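Local coordinates for protein putative hemolysin (Streptococcus mutans UA159, PDB 2RK5) that is of unknown function but belongs to the UPF0053 membrane proteins, its transporter-associated (CorC_HlyC) domain being present here, and may bind flavin adenine dinucleotide, at residues A[29-34]-A[41-46]; A[57-62]-A[66-71]. All blocks are in the same frame, centred on the assembly; numbering follows the deposited sequence.

Interactions 1 and 2 follow one another along the chain, with centres about 11 Å apart, and they meet at the last turns of helix 37-45. The helix presents Thr-43 outward to the loop 29-34 in interaction 1, while Tyr-41 and Val-45 reach the hairpin of interaction 2. Tyr-41 CE1 lies 3.6 Å from Leu-68 O, and Val-45 CG1 packs 3.8 Å from Phe-57 CB. The helix thus lies between the connecting loop and the antiparallel sheet. From the same loop, Leu-29 also touches Leu-66 of the hairpin. The segments of interaction 1 also touch the second subunit, whereas no other chain of the assembly touches those of interaction 2.

Interaction 1: residues A[29-34]-A[41-46]; sequences LESDNV and YLTGVG
A small van der Waals contact at the protein surface joins the side chains of Ser-31 and Val-34, in the loop between helices 18-25 and 37-45, to Thr-43 near the end of the second helix. The methyl CG2 of Val-34 meets Thr-43 CG2 at 3.7 Å, the two branched side chains crossing at a slant, and the same Val-34 methyl lies 3.8 Å from Thr-43 OG1. In Val-34 the first torsion (chi1 165°) sets CG1 opposite the backbone N and leaves CG2 beside that N, as the branch that reaches the helix. Ser-31 approaches through its hydroxyl, but its OG stays 3.9 Å from Thr-43 OG1, too far for a hydrogen bond. Thr-43 OG1 is instead occupied within its own helix, within bonding reach of the carbonyls of Gly-39 and Phe-40; its single proton is shared between them or goes to one, Gly-39 being the stronger partner.

The loop folds back through a type II beta turn from Ser-31 to Val-34, which sets both touching residues on the helix side. Its closing bond, Val-34 N to Ser-31 O, is weak at 3.4 Å. Asn-33 takes the positive phi (63°) at the third position of the turn, and its ND2 donates to Val-73 O of the second subunit; Val-34 also packs on Asp-75 of that subunit. Gly-46 N closes the last helical bond, to Leu-42 O at 2.8 Å, and its positive phi then turns the chain out of the helix. Phe-40 touches Ser-31, Val-34 and Leu-29, and also Phe-57 of the hairpin.

Interaction 2: residues A[57-62]-A[66-71]; sequences FEVESN and LELIND
Leu-66 O accepts one hydrogen bond from the neighbouring strand, from Val-59 N, which lies in its carbonyl plane at 2.9 Å, supplemented by a weaker CA-H...O contact from Glu-58, whose CA is 3.3 Å away. Phe-57 O likewise has an N-H and a CA-H partner, but Leu-68 N, at 2.8 Å, is tilted 20° from its carbonyl plane and Glu-67 CA is farther off. Phe-57 N returns a bond to Leu-68 O at 2.9 Å, and that from Leu-66 N to Val-59 O is almost straight, with an N-H...O angle of 179°. Phe-57 with Leu-68 and Val-59 with Leu-66 are therefore hydrogen-bonded pairs flanking the non-hydrogen-bonded pair Glu-58 and Glu-67, the regular alternation of an antiparallel beta hairpin. Strand 56-61 is an edge strand of the sheet within this chain, and 64-74 pairs on its other side with strand 77-85.

On the apolar face, the side chains of Val-59 and Leu-66 meet at a slant, CG2 4.0 Å from CB. Phe-57 CG is anti to the backbone N (chi1 -166°), so that the ring swings away from Leu-68 and packs instead on Phe-40 and Val-45 of helix 37-45. The other face carries Glu-58 and Glu-67, side by side with their CG atoms 3.9 Å apart. With Glu-58 OE2 and Glu-67 OE2 4.7 Å apart, each charge may disfavour ionisation of the other, though probably modestly, given solvent and His-65 near Glu-58.

Interaction 1: residues A[29-34]-A[41-46]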
ATOM      1  N   LEU A  29      19.532  -1.240   1.914  1.00 11.45           N
ATOM      2  CA  LEU A  29      18.359  -0.881   1.114  1.00 12.65           C
ATOM      3  C   LEU A  29      17.918   0.518   1.481  1.00 13.71           C
ATOM      4  O   LEU A  29      17.958   0.884   2.648  1.00 13.94           O
ATOM      5  CB  LEU A  29      17.205  -1.819   1.410  1.00 11.73           C
ATOM      6  CG  LEU A  29      17.478  -3.292   1.112  1.00 12.83           C
ATOM      7  CD1 LEU A  29      16.207  -4.114   1.282  1.00 12.52           C
ATOM      8  CD2 LEU A  29      18.120  -3.434  -0.288  1.00 16.10           C
ATOM      9  N   GLU A  30      17.516   1.293   0.483  1.00 14.39           N
ATOM     10  CA  GLU A  30      16.948   2.612   0.747  1.00 15.98           C
ATOM     11  C   GLU A  30      16.068   3.019  -0.397  1.00 15.00           C
ATOM     12  O   GLU A  30      16.269   2.597  -1.529  1.00 15.56           O
ATOM     13  CB  GLU A  30      18.048   3.642   0.954  1.00 17.28           C
ATOM     14  CG  GLU A  30      18.949   3.824  -0.238  1.00 20.75           C
ATOM     15  CD  GLU A  30      20.099   4.795   0.039  1.00 22.34           C
ATOM     16  OE1 GLU A  30      19.861   5.874   0.649  1.00 31.28           O
ATOM     17  OE2 GLU A  30      21.251   4.477  -0.351  1.00 30.92           O
ATOM     18  N   SER A  31      15.076   3.835  -0.090  1.00 13.87           N
ATOM     19  CA  SER A  31      14.239   4.422  -1.120  1.00 14.06           C
ATOM     20  C   SER A  31      13.632   5.707  -0.581  1.00 13.41           C
ATOM     21  O   SER A  31      13.365   5.836   0.610  1.00 12.29           O
ATOM     22  CB  SER A  31      13.168   3.437  -1.545  1.00 15.12           C
ATOM     23  OG  SER A  31      12.227   4.002  -2.406  1.00 20.01           O
ATOM     24  N   ASP A  32      13.439   6.672  -1.472  1.00 14.49           N
ATOM     25  CA  ASP A  32      12.841   7.933  -1.091  1.00 15.15           C
ATOM     26  C   ASP A  32      11.441   7.733  -0.536  1.00 14.84           C
ATOM     27  O   ASP A  32      10.663   6.967  -1.086  1.00 16.87           O
ATOM     28  CB  ASP A  32      12.785   8.870  -2.311  1.00 15.92           C
ATOM     29  CG  ASP A  32      14.148   9.507  -2.648  1.00 20.66           C
ATOM     30  OD1 ASP A  32      15.116   9.424  -1.861  1.00 23.48           O
ATOM     31  OD2 ASP A  32      14.226  10.149  -3.715  1.00 26.91           O
ATOM     32  N   ASN A  33      11.127   8.426   0.555  1.00 15.43           N
ATOM     33  CA  ASN A  33       9.769   8.399   1.136  1.00 15.50           C
ATOM     34  C   ASN A  33       9.350   7.023   1.630  1.00 14.52           C
ATOM     35  O   ASN A  33       8.157   6.689   1.658  1.00 15.19           O
ATOM     36  CB  ASN A  33       8.708   8.961   0.159  1.00 15.91           C
ATOM     37  CG  ASN A  33       7.386   9.373   0.858  1.00 17.10           C
ATOM     38  OD1 ASN A  33       7.361   9.590   2.063  1.00 22.56           O
ATOM     39  ND2 ASN A  33       6.293   9.508   0.080  1.00 17.98           N
ATOM     40  N   VAL A  34      10.346   6.223   2.021  1.00 12.48           N
ATOM     41  CA  VAL A  34      10.124   4.926   2.600  1.00 11.20           C
ATOM     42  C   VAL A  34      10.834   4.757   3.940  1.00  9.08           C
ATOM     43  O   VAL A  34      12.012   5.096   4.060  1.00  9.48           O
ATOM     44  CB  VAL A  34      10.626   3.833   1.595  1.00 11.13           C
ATOM     45  CG1 VAL A  34      10.771   2.458   2.233  1.00 12.82           C
ATOM     46  CG2 VAL A  34       9.675   3.824   0.413  1.00 14.22           C
ATOM     47  N   TYR A  41       9.231  -2.590  -0.464  1.00  7.74           N
ATOM     48  CA  TYR A  41       8.717  -3.619  -1.375  1.00  7.89           C
ATOM     49  C   TYR A  41       7.599  -3.051  -2.238  1.00  8.58           C
ATOM     50  O   TYR A  41       7.592  -3.216  -3.476  1.00  8.68           O
ATOM     51  CB  TYR A  41       8.214  -4.786  -0.556  1.00  7.76           C
ATOM     52  CG  TYR A  41       7.354  -5.745  -1.301  1.00  7.04           C
ATOM     53  CD1 TYR A  41       7.900  -6.817  -2.010  1.00  7.19           C
ATOM     54  CD2 TYR A  41       5.974  -5.660  -1.216  1.00  8.44           C
ATOM     55  CE1 TYR A  41       7.087  -7.749  -2.669  1.00  7.60           C
ATOM     56  CE2 TYR A  41       5.159  -6.565  -1.900  1.00  7.45           C
ATOM     57  CZ  TYR A  41       5.709  -7.623  -2.591  1.00  6.70           C
ATOM     58  OH  TYR A  41       4.864  -8.522  -3.209  1.00  8.90           O
ATOM     59  N   LEU A  42       6.658  -2.359  -1.621  1.00  8.34           N
ATOM     60  CA  LEU A  42       5.487  -1.863  -2.389  1.00  9.57           C
ATOM     61  C   LEU A  42       5.878  -0.803  -3.427  1.00 10.10           C
ATOM     62  O   LEU A  42       5.350  -0.769  -4.569  1.00 10.99           O
ATOM     63  CB  LEU A  42       4.393  -1.285  -1.476  1.00  9.71           C
ATOM     64  CG  LEU A  42       3.656  -2.346  -0.645  1.00 13.41           C
ATOM     65  CD1 LEU A  42       2.751  -1.652   0.392  1.00 14.57           C
ATOM     66  CD2 LEU A  42       2.833  -3.296  -1.526  1.00 15.35           C
ATOM     67  N   THR A  43       6.800   0.077  -3.039  1.00 11.09           N
ATOM     68  CA  THR A  43       7.287   1.103  -3.980  1.00 12.33           C
ATOM     69  C   THR A  43       8.090   0.448  -5.109  1.00 11.78           C
ATOM     70  O   THR A  43       8.065   0.932  -6.258  1.00 12.97           O
ATOM     71  CB  THR A  43       8.092   2.181  -3.264  1.00 14.48           C
ATOM     72  OG1 THR A  43       9.202   1.582  -2.659  1.00 20.31           O
ATOM     73  CG2 THR A  43       7.304   2.798  -2.199  1.00 14.11           C
ATOM     74  N   GLY A  44       8.776  -0.656  -4.807  1.00 11.75           N
ATOM     75  CA  GLY A  44       9.517  -1.421  -5.822  1.00 13.42           C
ATOM     76  C   GLY A  44       8.665  -2.185  -6.814  1.00 14.20           C
ATOM     77  O   GLY A  44       8.971  -2.214  -8.005  1.00 15.62           O
ATOM     78  N   VAL A  45       7.625  -2.865  -6.349  1.00 14.76           N
ATOM     79  CA  VAL A  45       6.712  -3.590  -7.276  1.00 16.44           C
ATOM     80  C   VAL A  45       5.635  -2.690  -7.931  1.00 17.58           C
ATOM     81  O   VAL A  45       5.103  -3.003  -9.006  1.00 19.90           O
ATOM     82  CB  VAL A  45       5.976  -4.789  -6.571  1.00 16.16           C
ATOM     83  CG1 VAL A  45       6.992  -5.786  -6.019  1.00 15.18           C
ATOM     84  CG2 VAL A  45       5.055  -4.325  -5.460  1.00 15.26           C
ATOM     85  N   GLY A  46       5.188  -1.655  -7.224  1.00 19.12           N
ATOM     86  CA  GLY A  46       4.212  -0.712  -7.773  1.00 20.14           C
ATOM     87  C   GLY A  46       2.778  -1.191  -7.883  1.00 20.87           C
ATOM     88  O   GLY A  46       2.008  -0.635  -8.665  1.00 21.95           O
TER

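Interaction 2: residues A[57-62]-A[66-71]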
ATOM      1  N   PHE A  57      10.022  -9.193  -5.794  1.00  9.42           N
ATOM      2  CA  PHE A  57      10.946  -8.083  -6.038  1.00 10.12           C
ATOM      3  C   PHE A  57      12.340  -8.515  -5.668  1.00 10.40           C
ATOM      4  O   PHE A  57      12.566  -8.972  -4.567  1.00 11.47           O
ATOM      5  CB  PHE A  57      10.557  -6.854  -5.205  1.00 10.98           C
ATOM      6  CG  PHE A  57      11.232  -5.587  -5.647  1.00 10.37           C
ATOM      7  CD1 PHE A  57      11.119  -5.154  -6.938  1.00 12.44           C
ATOM      8  CD2 PHE A  57      11.943  -4.810  -4.758  1.00 16.08           C
ATOM      9  CE1 PHE A  57      11.704  -3.982  -7.355  1.00 14.55           C
ATOM     10  CE2 PHE A  57      12.544  -3.614  -5.187  1.00 14.64           C
ATOM     11  CZ  PHE A  57      12.431  -3.231  -6.473  1.00 13.69           C
ATOM     12  N   GLU A  58      13.264  -8.384  -6.604  1.00 10.45           N
ATOM     13  CA  GLU A  58      14.620  -8.853  -6.392  1.00 12.33           C
ATOM     14  C   GLU A  58      15.560  -7.661  -6.364  1.00 12.13           C
ATOM     15  O   GLU A  58      15.510  -6.773  -7.226  1.00 12.27           O
ATOM     16  CB  GLU A  58      15.012  -9.840  -7.500  1.00 13.10           C
ATOM     17  CG  GLU A  58      14.281 -11.158  -7.352  1.00 16.31           C
ATOM     18  CD  GLU A  58      14.639 -12.171  -8.416  1.00 17.93           C
ATOM     19  OE1 GLU A  58      15.758 -12.701  -8.373  1.00 24.86           O
ATOM     20  OE2 GLU A  58      13.795 -12.448  -9.291  1.00 25.11           O
ATOM     21  N   VAL A  59      16.411  -7.651  -5.350  1.00 11.96           N
ATOM     22  CA  VAL A  59      17.419  -6.608  -5.246  1.00 13.03           C
ATOM     23  C   VAL A  59      18.753  -7.178  -4.823  1.00 12.99           C
ATOM     24  O   VAL A  59      18.817  -8.252  -4.258  1.00 13.06           O
ATOM     25  CB  VAL A  59      16.979  -5.484  -4.284  1.00 13.78           C
ATOM     26  CG1 VAL A  59      15.742  -4.766  -4.814  1.00 15.63           C
ATOM     27  CG2 VAL A  59      16.754  -6.011  -2.886  1.00 16.13           C
ATOM     28  N   GLU A  60      19.821  -6.459  -5.127  1.00 13.36           N
ATOM     29  CA  GLU A  60      21.150  -6.837  -4.683  1.00 14.51           C
ATOM     30  C   GLU A  60      21.686  -5.763  -3.754  1.00 13.80           C
ATOM     31  O   GLU A  60      21.599  -4.572  -4.061  1.00 13.54           O
ATOM     32  CB  GLU A  60      22.114  -7.011  -5.866  1.00 15.00           C
ATOM     33  CG  GLU A  60      23.533  -7.326  -5.423  1.00 15.96           C
ATOM     34  CD  GLU A  60      24.433  -7.632  -6.593  1.00 19.35           C
ATOM     35  OE1 GLU A  60      23.998  -7.433  -7.765  1.00 24.26           O
ATOM     36  OE2 GLU A  60      25.579  -8.084  -6.349  1.00 25.83           O
ATOM     37  N   SER A  61      22.246  -6.173  -2.622  1.00 12.88           N
ATOM     38  CA  SER A  61      22.792  -5.219  -1.669  1.00 13.86           C
ATOM     39  C   SER A  61      23.932  -5.853  -0.863  1.00 13.59           C
ATOM     40  O   SER A  61      23.789  -6.946  -0.281  1.00 13.55           O
ATOM     41  CB  SER A  61      21.696  -4.715  -0.727  1.00 14.20           C
ATOM     42  OG  SER A  61      22.259  -3.878   0.270  1.00 17.76           O
ATOM     43  N   ASN A  62      25.080  -5.180  -0.862  1.00 13.29           N
ATOM     44  CA  ASN A  62      26.228  -5.637  -0.051  1.00 13.25           C
ATOM     45  C   ASN A  62      26.564  -7.076  -0.374  1.00 12.84           C
ATOM     46  O   ASN A  62      26.912  -7.871   0.499  1.00 12.25           O
ATOM     47  CB  ASN A  62      25.971  -5.413   1.444  1.00 13.23           C
ATOM     48  CG  ASN A  62      26.007  -3.937   1.823  1.00 12.79           C
ATOM     49  OD1 ASN A  62      26.396  -3.087   1.010  1.00 14.75           O
ATOM     50  ND2 ASN A  62      25.601  -3.620   3.049  1.00 14.86           N
ATOM     51  N   LEU A  66      18.595 -10.562  -2.654  1.00 11.20           N
ATOM     52  CA  LEU A  66      17.385 -10.759  -1.858  1.00 11.46           C
ATOM     53  C   LEU A  66      16.211 -10.887  -2.816  1.00 10.77           C
ATOM     54  O   LEU A  66      16.078 -10.102  -3.759  1.00 10.77           O
ATOM     55  CB  LEU A  66      17.129  -9.556  -0.972  1.00 11.78           C
ATOM     56  CG  LEU A  66      18.183  -9.133   0.049  1.00 15.41           C
ATOM     57  CD1 LEU A  66      17.703  -7.920   0.866  1.00 18.05           C
ATOM     58  CD2 LEU A  66      18.494 -10.250   0.933  1.00 17.86           C
ATOM     59  N   GLU A  67      15.338 -11.842  -2.526  1.00  9.75           N
ATOM     60  CA  GLU A  67      14.049 -11.949  -3.217  1.00  9.37           C
ATOM     61  C   GLU A  67      12.966 -11.705  -2.167  1.00  8.50           C
ATOM     62  O   GLU A  67      12.923 -12.393  -1.150  1.00  9.59           O
ATOM     63  CB  GLU A  67      13.863 -13.308  -3.900  1.00  9.87           C
ATOM     64  CG  GLU A  67      12.542 -13.415  -4.634  1.00 10.47           C
ATOM     65  CD  GLU A  67      12.321 -14.746  -5.329  1.00 10.51           C
ATOM     66  OE1 GLU A  67      13.067 -15.688  -5.059  1.00 13.82           O
ATOM     67  OE2 GLU A  67      11.357 -14.846  -6.113  1.00 16.93           O
ATOM     68  N   LEU A  68      12.121 -10.705  -2.405  1.00  8.83           N
ATOM     69  CA  LEU A  68      11.052 -10.325  -1.476  1.00  9.83           C
ATOM     70  C   LEU A  68       9.720 -10.729  -2.107  1.00  9.34           C
ATOM     71  O   LEU A  68       9.465 -10.390  -3.252  1.00  9.32           O
ATOM     72  CB  LEU A  68      11.052  -8.830  -1.235  1.00  9.21           C
ATOM     73  CG  LEU A  68      12.163  -8.169  -0.432  1.00 11.94           C
ATOM     74  CD1 LEU A  68      13.484  -8.448  -1.039  1.00 17.13           C
ATOM     75  CD2 LEU A  68      11.908  -6.671  -0.401  1.00 12.23           C
ATOM     76  N   ILE A  69       8.889 -11.429  -1.338  1.00  8.90           N
ATOM     77  CA  ILE A  69       7.597 -11.918  -1.807  1.00  9.74           C
ATOM     78  C   ILE A  69       6.542 -11.669  -0.747  1.00  8.95           C
ATOM     79  O   ILE A  69       6.774 -11.916   0.424  1.00  9.17           O
ATOM     80  CB  ILE A  69       7.616 -13.432  -2.108  1.00  9.86           C
ATOM     81  CG1 ILE A  69       8.862 -13.857  -2.883  1.00 12.26           C
ATOM     82  CG2 ILE A  69       6.368 -13.811  -2.911  1.00 11.11           C
ATOM     83  CD1 ILE A  69       8.948 -15.390  -3.087  1.00 12.22           C
ATOM     84  N   ASN A  70       5.361 -11.215  -1.150  1.00  8.48           N
ATOM     85  CA  ASN A  70       4.309 -11.034  -0.150  1.00  8.96           C
ATOM     86  C   ASN A  70       3.951 -12.367   0.474  1.00  8.42           C
ATOM     87  O   ASN A  70       3.792 -13.378  -0.235  1.00  9.12           O
ATOM     88  CB  ASN A  70       3.073 -10.375  -0.731  1.00  9.34           C
ATOM     89  CG  ASN A  70       2.546 -11.091  -1.940  1.00  8.90           C
ATOM     90  OD1 ASN A  70       3.246 -11.155  -2.934  1.00  9.53           O
ATOM     91  ND2 ASN A  70       1.288 -11.569  -1.889  1.00  9.13           N
ATOM     92  N   ASP A  71       3.826 -12.360   1.802  1.00  9.27           N
ATOM     93  CA  ASP A  71       3.320 -13.508   2.538  1.00  9.96           C
ATOM     94  C   ASP A  71       1.934 -13.268   3.135  1.00  9.91           C
ATOM     95  O   ASP A  71       1.161 -14.207   3.293  1.00 12.21           O
ATOM     96  CB  ASP A  71       4.317 -13.893   3.632  1.00 10.20           C
ATOM     97  CG  ASP A  71       3.837 -15.046   4.498  1.00 14.05           C
ATOM     98  OD1 ASP A  71       3.870 -16.199   4.036  1.00 18.77           O
ATOM     99  OD2 ASP A  71       3.440 -14.785   5.667  1.00 20.71           O
TER